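Local coordinates for protein malate dehydrogenase (Porphyromonas gingivalis, PDB 3FI9) that probably catalyses the NAD-dependent interconversion of malate and oxaloacetate, at residues G152-K164 against V173-M186. Numbering follows the deposited sequence.
Sequences GLDSTRLQSELAK and VTNTRTYGGHGEQM
The loop carrying His182, the predicted proton acceptor of this malate dehydrogenase, is tied to helix 153-164 through Asp154, within the C-terminal alpha/beta domain. Asp154 OD2 takes the backbone N of Gly183 on its syn lone pair at 3.1 Å, a bent bond (N-H...O 138°). Asp154 OD2 also accepts from a water 2.6 Å away, which donates to Gly181 O as well and accepts from Thr178 OG1. Met186 crosses the carboxylate at a slant, its SD 3.8 Å from Asp154 CG, and Thr178 OG1 lies 3.1 Å from Asp154 CB. An Asp-His pair is a hallmark of the superfamily, but here Asp154 OD2 and His182 ND1 stand 6.0 Å apart; the carboxylate grips the loop backbone and not the imidazole.

Along the helix from Asp154, the preceding residues 173-178 pack against its side. Thr178 N donates nearly straight to Ser155 OG (3.1 Å, 163°), and a second water joins that hydroxyl to Thr178 OG1. With its OG1 between backbone N and carbonyl carbon (chi1 36°), Thr176 directs the hydroxyl at Ser155 O, which it meets from the face opposite the helical donor Gln159 N; its methyl CG2 is left to pack against Leu162 CD1. Gln159 reaches out on an extended chain, and NE2 bonds Val173 O at 2.8 Å in the plane of its amide, while OE1 is held by Gln170. Val173 splits its branches, CG1 against Leu162 and CG2 over Ala163.

Helix side chains thus hold separate backbone atoms of 173-183 (Val173 O, Thr178 N, Gly183 N), while Thr176 bonds back to the helix backbone. The water-linked Asp154 would fix the loop backbone on both sides of His182, consistent with placing the backbone of this predicted catalytic residue, although the carboxylate does not hold its ring in this structure.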
ATOM      1  N   GLY A 152      15.816   4.042   8.556  1.00 18.11           N
ATOM      2  CA  GLY A 152      15.417   2.971   9.520  1.00 18.71           C
ATOM      3  C   GLY A 152      15.469   1.550   8.923  1.00 18.92           C
ATOM      4  O   GLY A 152      15.391   0.538   9.646  1.00 18.71           O
ATOM      5  N   LEU A 153      15.534   1.461   7.598  1.00 18.30           N
ATOM      6  CA  LEU A 153      15.485   0.134   6.934  1.00 18.13           C
ATOM      7  C   LEU A 153      16.651  -0.757   7.321  1.00 17.30           C
ATOM      8  O   LEU A 153      16.492  -1.971   7.327  1.00 16.47           O
ATOM      9  CB  LEU A 153      15.367   0.218   5.395  1.00 17.20           C
ATOM     10  CG  LEU A 153      14.074   0.828   4.805  1.00 21.00           C
ATOM     11  CD1 LEU A 153      13.968   0.573   3.274  1.00 19.74           C
ATOM     12  CD2 LEU A 153      12.784   0.311   5.484  1.00 19.43           C
ATOM     13  N   ASP A 154      17.812  -0.187   7.619  1.00 16.38           N
ATOM     14  CA  ASP A 154      18.936  -1.035   8.051  1.00 18.52           C
ATOM     15  C   ASP A 154      18.552  -1.699   9.391  1.00 17.91           C
ATOM     16  O   ASP A 154      18.860  -2.875   9.628  1.00 17.43           O
ATOM     17  CB  ASP A 154      20.254  -0.219   8.200  1.00 18.59           C
ATOM     18  CG  ASP A 154      21.014  -0.035   6.850  1.00 22.38           C
ATOM     19  OD1 ASP A 154      20.640  -0.635   5.822  1.00 22.34           O
ATOM     20  OD2 ASP A 154      21.999   0.734   6.814  1.00 28.74           O
ATOM     21  N   SER A 155      17.858  -0.945  10.243  1.00 15.56           N
ATOM     22  CA  SER A 155      17.432  -1.470  11.537  1.00 15.27           C
ATOM     23  C   SER A 155      16.297  -2.524  11.452  1.00 15.65           C
ATOM     24  O   SER A 155      16.317  -3.521  12.183  1.00 14.55           O
ATOM     25  CB  SER A 155      17.060  -0.326  12.485  1.00 16.90           C
ATOM     26  OG  SER A 155      18.193   0.493  12.793  1.00 15.86           O
ATOM     27  N   THR A 156      15.328  -2.334  10.552  1.00 15.78           N
ATOM     28  CA  THR A 156      14.217  -3.306  10.410  1.00 15.26           C
ATOM     29  C   THR A 156      14.738  -4.543   9.702  1.00 14.41           C
ATOM     30  O   THR A 156      14.318  -5.669  10.005  1.00 14.57           O
ATOM     31  CB  THR A 156      12.996  -2.717   9.633  1.00 14.30           C
ATOM     32  OG1 THR A 156      13.376  -2.376   8.277  1.00 15.04           O
ATOM     33  CG2 THR A 156      12.494  -1.483  10.337  1.00 15.59           C
ATOM     34  N   ARG A 157      15.699  -4.352   8.813  1.00 14.32           N
ATOM     35  CA  ARG A 157      16.273  -5.502   8.126  1.00 14.53           C
ATOM     36  C   ARG A 157      17.127  -6.294   9.139  1.00 14.44           C
ATOM     37  O   ARG A 157      17.070  -7.515   9.201  1.00 15.36           O
ATOM     38  CB  ARG A 157      17.089  -5.046   6.939  1.00 14.71           C
ATOM     39  CG  ARG A 157      16.196  -4.566   5.797  1.00 14.67           C
ATOM     40  CD  ARG A 157      17.055  -4.006   4.607  1.00 19.75           C
ATOM     41  NE  ARG A 157      16.165  -3.545   3.548  1.00 18.40           N
ATOM     42  CZ  ARG A 157      16.543  -2.749   2.545  1.00 21.55           C
ATOM     43  NH1 ARG A 157      17.790  -2.327   2.457  1.00 23.12           N
ATOM     44  NH2 ARG A 157      15.671  -2.376   1.619  1.00 21.39           N
ATOM     45  N   LEU A 158      17.875  -5.599   9.973  1.00 14.53           N
ATOM     46  CA  LEU A 158      18.611  -6.334  11.016  1.00 15.07           C
ATOM     47  C   LEU A 158      17.655  -7.118  11.923  1.00 15.36           C
ATOM     48  O   LEU A 158      17.918  -8.269  12.280  1.00 15.79           O
ATOM     49  CB  LEU A 158      19.523  -5.406  11.811  1.00 14.32           C
ATOM     50  CG  LEU A 158      20.331  -6.025  12.964  1.00 17.22           C
ATOM     51  CD1 LEU A 158      21.336  -7.010  12.445  1.00 18.99           C
ATOM     52  CD2 LEU A 158      21.098  -4.911  13.713  1.00 19.48           C
ATOM     53  N   GLN A 159      16.550  -6.491  12.299  1.00 14.19           N
ATOM     54  CA  GLN A 159      15.539  -7.174  13.107  1.00 14.68           C
ATOM     55  C   GLN A 159      15.019  -8.414  12.405  1.00 15.12           C
ATOM     56  O   GLN A 159      14.934  -9.503  13.001  1.00 16.73           O
ATOM     57  CB  GLN A 159      14.378  -6.231  13.469  1.00 12.50           C
ATOM     58  CG  GLN A 159      13.341  -6.875  14.428  1.00 16.36           C
ATOM     59  CD  GLN A 159      12.073  -6.048  14.559  1.00 17.36           C
ATOM     60  OE1 GLN A 159      11.482  -5.660  13.543  1.00 17.13           O
ATOM     61  NE2 GLN A 159      11.638  -5.784  15.797  1.00 14.63           N
ATOM     62  N   SER A 160      14.662  -8.263  11.140  1.00 15.14           N
ATOM     63  CA  SER A 160      14.157  -9.393  10.377  1.00 15.98           C
ATOM     64  C   SER A 160      15.170 -10.545  10.260  1.00 16.41           C
ATOM     65  O   SER A 160      14.853 -11.715  10.511  1.00 16.59           O
ATOM     66  CB  SER A 160      13.753  -8.917   8.984  1.00 16.13           C
ATOM     67  OG  SER A 160      13.343 -10.015   8.181  1.00 16.85           O
ATOM     68  N   GLU A 161      16.393 -10.206   9.892  1.00 16.37           N
ATOM     69  CA  GLU A 161      17.433 -11.206   9.709  1.00 16.73           C
ATOM     70  C   GLU A 161      17.736 -11.940  11.013  1.00 16.21           C
ATOM     71  O   GLU A 161      17.874 -13.153  10.991  1.00 17.40           O
ATOM     72  CB  GLU A 161      18.697 -10.604   9.066  1.00 17.07           C
ATOM     73  CG  GLU A 161      18.516 -10.044   7.615  1.00 17.35           C
ATOM     74  CD  GLU A 161      18.166 -11.102   6.580  1.00 20.85           C
ATOM     75  OE1 GLU A 161      18.646 -12.256   6.664  1.00 21.77           O
ATOM     76  OE2 GLU A 161      17.414 -10.773   5.650  1.00 24.29           O
ATOM     77  N   LEU A 162      17.765 -11.231  12.155  1.00 16.73           N
ATOM     78  CA  LEU A 162      17.885 -11.875  13.484  1.00 16.24           C
ATOM     79  C   LEU A 162      16.710 -12.787  13.828  1.00 17.00           C
ATOM     80  O   LEU A 162      16.909 -13.919  14.325  1.00 16.28           O
ATOM     81  CB  LEU A 162      18.080 -10.840  14.589  1.00 16.45           C
ATOM     82  CG  LEU A 162      19.517 -10.271  14.683  1.00 16.33           C
ATOM     83  CD1 LEU A 162      19.478  -8.974  15.455  1.00 18.51           C
ATOM     84  CD2 LEU A 162      20.474 -11.289  15.366  1.00 15.74           C
ATOM     85  N   ALA A 163      15.488 -12.328  13.557  1.00 15.77           N
ATOM     86  CA  ALA A 163      14.327 -13.173  13.822  1.00 16.41           C
ATOM     87  C   ALA A 163      14.329 -14.448  12.956  1.00 17.36           C
ATOM     88  O   ALA A 163      14.037 -15.536  13.457  1.00 17.31           O
ATOM     89  CB  ALA A 163      12.991 -12.368  13.670  1.00 16.79           C
ATOM     90  N   LYS A 164      14.731 -14.328  11.699  1.00 18.15           N
ATOM     91  CA  LYS A 164      14.871 -15.505  10.833  1.00 20.24           C
ATOM     92  C   LYS A 164      15.919 -16.508  11.341  1.00 21.04           C
ATOM     93  O   LYS A 164      15.676 -17.726  11.335  1.00 20.97           O
ATOM     94  CB  LYS A 164      15.218 -15.075   9.403  1.00 19.70           C
ATOM     95  CG  LYS A 164      14.054 -14.363   8.670  1.00 22.69           C
ATOM     96  CD  LYS A 164      14.544 -13.477   7.516  1.00 27.91           C
ATOM     97  CE  LYS A 164      15.416 -14.231   6.530  1.00 26.70           C
ATOM     98  NZ  LYS A 164      15.725 -13.394   5.325  1.00 27.49           N
ATOM     99  N   VAL A 173      12.496  -9.585  18.595  1.00 20.71           N
ATOM    100  CA  VAL A 173      13.866  -9.040  18.555  1.00 19.74           C
ATOM    101  C   VAL A 173      13.693  -7.515  18.768  1.00 20.89           C
ATOM    102  O   VAL A 173      13.157  -6.825  17.913  1.00 21.47           O
ATOM    103  CB  VAL A 173      14.561  -9.342  17.205  1.00 19.10           C
ATOM    104  CG1 VAL A 173      15.988  -8.778  17.188  1.00 18.04           C
ATOM    105  CG2 VAL A 173      14.610 -10.826  16.940  1.00 19.29           C
ATOM    106  N   THR A 174      14.134  -6.991  19.895  1.00 19.97           N
ATOM    107  CA  THR A 174      13.733  -5.650  20.234  1.00 20.79           C
ATOM    108  C   THR A 174      14.926  -4.715  20.133  1.00 21.33           C
ATOM    109  O   THR A 174      16.058  -5.144  20.319  1.00 20.45           O
ATOM    110  CB  THR A 174      13.088  -5.632  21.637  1.00 20.89           C
ATOM    111  OG1 THR A 174      13.995  -6.224  22.581  1.00 22.35           O
ATOM    112  CG2 THR A 174      11.795  -6.476  21.597  1.00 20.65           C
ATOM    113  N   ASN A 175      14.675  -3.449  19.781  1.00 21.96           N
ATOM    114  CA  ASN A 175      15.724  -2.418  19.832  1.00 22.50           C
ATOM    115  C   ASN A 175      16.961  -2.710  18.977  1.00 22.20           C
ATOM    116  O   ASN A 175      18.107  -2.441  19.405  1.00 21.80           O
ATOM    117  CB  ASN A 175      16.171  -2.172  21.276  1.00 22.99           C
ATOM    118  CG  ASN A 175      16.589  -0.727  21.519  1.00 26.73           C
ATOM    119  OD1 ASN A 175      16.103   0.171  20.851  1.00 32.95           O
ATOM    120  ND2 ASN A 175      17.506  -0.502  22.458  1.00 29.35           N
ATOM    121  N   THR A 176      16.748  -3.200  17.758  1.00 20.79           N
ATOM    122  CA  THR A 176      17.862  -3.423  16.836  1.00 21.52           C
ATOM    123  C   THR A 176      18.181  -2.058  16.245  1.00 20.41           C
ATOM    124  O   THR A 176      17.267  -1.318  15.829  1.00 20.93           O
ATOM    125  CB  THR A 176      17.456  -4.321  15.671  1.00 21.66           C
ATOM    126  OG1 THR A 176      16.099  -4.019  15.333  1.00 25.81           O
ATOM    127  CG2 THR A 176      17.542  -5.784  16.030  1.00 22.90           C
ATOM    128  N   ARG A 177      19.458  -1.718  16.201  1.00 18.97           N
ATOM    129  CA  ARG A 177      19.850  -0.368  15.828  1.00 18.61           C
ATOM    130  C   ARG A 177      21.105  -0.367  14.982  1.00 18.12           C
ATOM    131  O   ARG A 177      22.081  -1.007  15.345  1.00 17.95           O
ATOM    132  CB  ARG A 177      20.107   0.502  17.078  1.00 17.51           C
ATOM    133  CG  ARG A 177      18.885   0.846  17.825  1.00 20.04           C
ATOM    134  CD  ARG A 177      17.977   1.700  16.989  1.00 23.60           C
ATOM    135  NE  ARG A 177      16.884   2.201  17.796  1.00 24.48           N
ATOM    136  CZ  ARG A 177      15.679   1.645  17.864  1.00 26.85           C
ATOM    137  NH1 ARG A 177      15.390   0.562  17.161  1.00 23.73           N
ATOM    138  NH2 ARG A 177      14.757   2.186  18.655  1.00 29.57           N
ATOM    139  N   THR A 178      21.059   0.322  13.834  1.00 18.99           N
ATOM    140  CA  THR A 178      22.275   0.716  13.152  1.00 18.35           C
ATOM    141  C   THR A 178      22.278   2.255  13.111  1.00 18.04           C
ATOM    142  O   THR A 178      21.236   2.881  12.899  1.00 18.81           O
ATOM    143  CB  THR A 178      22.401   0.160  11.704  1.00 19.08           C
ATOM    144  OG1 THR A 178      21.525   0.887  10.837  1.00 19.28           O
ATOM    145  CG2 THR A 178      22.013  -1.347  11.604  1.00 19.28           C
ATOM    146  N   TYR A 179      23.457   2.856  13.224  1.00 17.48           N
ATOM    147  CA  TYR A 179      23.617   4.295  13.112  1.00 18.10           C
ATOM    148  C   TYR A 179      24.667   4.652  12.049  1.00 18.97           C
ATOM    149  O   TYR A 179      25.323   3.760  11.446  1.00 19.60           O
ATOM    150  CB  TYR A 179      24.022   4.890  14.479  1.00 16.96           C
ATOM    151  CG  TYR A 179      23.048   4.593  15.593  1.00 17.47           C
ATOM    152  CD1 TYR A 179      21.724   5.024  15.531  1.00 17.82           C
ATOM    153  CD2 TYR A 179      23.460   3.899  16.717  1.00 15.91           C
ATOM    154  CE1 TYR A 179      20.834   4.724  16.566  1.00 17.45           C
ATOM    155  CE2 TYR A 179      22.603   3.621  17.745  1.00 20.18           C
ATOM    156  CZ  TYR A 179      21.292   4.022  17.658  1.00 20.22           C
ATOM    157  OH  TYR A 179      20.459   3.753  18.710  1.00 20.85           O
ATOM    158  N   GLY A 180      24.799   5.952  11.780  1.00 18.94           N
ATOM    159  CA  GLY A 180      25.803   6.444  10.798  1.00 19.45           C
ATOM    160  C   GLY A 180      25.300   6.532   9.373  1.00 19.98           C
ATOM    161  O   GLY A 180      24.313   7.213   9.112  1.00 20.27           O
ATOM    162  N   GLY A 181      25.974   5.822   8.467  1.00 19.54           N
ATOM    163  CA  GLY A 181      25.613   5.795   7.035  1.00 20.82           C
ATOM    164  C   GLY A 181      24.749   4.577   6.815  1.00 21.48           C
ATOM    165  O   GLY A 181      24.332   3.940   7.783  1.00 21.01           O
ATOM    166  N   HIS A 182      24.498   4.223   5.564  1.00 22.44           N
ATOM    167  CA  HIS A 182      23.727   3.031   5.261  1.00 24.44           C
ATOM    168  C   HIS A 182      24.486   1.991   4.451  1.00 25.15           C
ATOM    169  O   HIS A 182      25.576   2.259   3.917  1.00 25.39           O
ATOM    170  CB  HIS A 182      22.436   3.403   4.550  1.00 25.24           C
ATOM    171  CG  HIS A 182      22.622   3.765   3.111  1.00 31.32           C
ATOM    172  ND1 HIS A 182      23.171   4.966   2.708  1.00 34.08           N
ATOM    173  CD2 HIS A 182      22.328   3.085   1.977  1.00 33.32           C
ATOM    174  CE1 HIS A 182      23.196   5.014   1.387  1.00 34.56           C
ATOM    175  NE2 HIS A 182      22.704   3.881   0.919  1.00 36.11           N
ATOM    176  N   GLY A 183      23.881   0.814   4.340  1.00 25.57           N
ATOM    177  CA  GLY A 183      24.476  -0.314   3.668  1.00 25.27           C
ATOM    178  C   GLY A 183      25.895  -0.541   4.177  1.00 25.46           C
ATOM    179  O   GLY A 183      26.153  -0.776   5.376  1.00 24.59           O
ATOM    180  N   GLU A 184      26.832  -0.417   3.266  1.00 25.25           N
ATOM    181  CA  GLU A 184      28.205  -0.763   3.584  1.00 25.52           C
ATOM    182  C   GLU A 184      28.728   0.176   4.646  1.00 25.78           C
ATOM    183  O   GLU A 184      29.671  -0.163   5.341  1.00 25.91           O
ATOM    184  CB  GLU A 184      29.070  -0.658   2.329  1.00 25.37           C
ATOM    185  N   GLN A 185      28.126   1.359   4.770  1.00 25.24           N
ATOM    186  CA  GLN A 185      28.612   2.321   5.774  1.00 24.97           C
ATOM    187  C   GLN A 185      27.785   2.340   7.053  1.00 23.83           C
ATOM    188  O   GLN A 185      27.911   3.261   7.878  1.00 23.73           O
ATOM    189  CB  GLN A 185      28.631   3.710   5.178  1.00 25.80           C
ATOM    190  CG  GLN A 185      29.434   3.775   3.914  1.00 27.42           C
ATOM    191  CD  GLN A 185      30.848   3.469   4.194  1.00 31.87           C
ATOM    192  OE1 GLN A 185      31.552   2.926   3.353  1.00 38.94           O
ATOM    193  NE2 GLN A 185      31.294   3.798   5.397  1.00 33.77           N
ATOM    194  N   MET A 186      26.928   1.348   7.240  1.00 22.17           N
ATOM    195  CA  MET A 186      26.162   1.345   8.486  1.00 20.97           C
ATOM    196  C   MET A 186      27.081   0.954   9.628  1.00 21.19           C
ATOM    197  O   MET A 186      28.020   0.189   9.424  1.00 21.62           O
ATOM    198  CB  MET A 186      24.942   0.416   8.431  1.00 20.19           C
ATOM    199  CG  MET A 186      25.243  -1.096   8.588  1.00 21.89           C
ATOM    200  SD  MET A 186      23.812  -2.173   8.199  1.00 13.19           S
ATOM    201  CE  MET A 186      24.446  -3.714   8.789  1.00 23.18           C
TER
HETATM  202  O   HOH W   1      22.268   2.319   8.816  1.00 30.79           O
HETATM  203  O   HOH W   2      18.738   2.039  10.764  1.00 18.05           O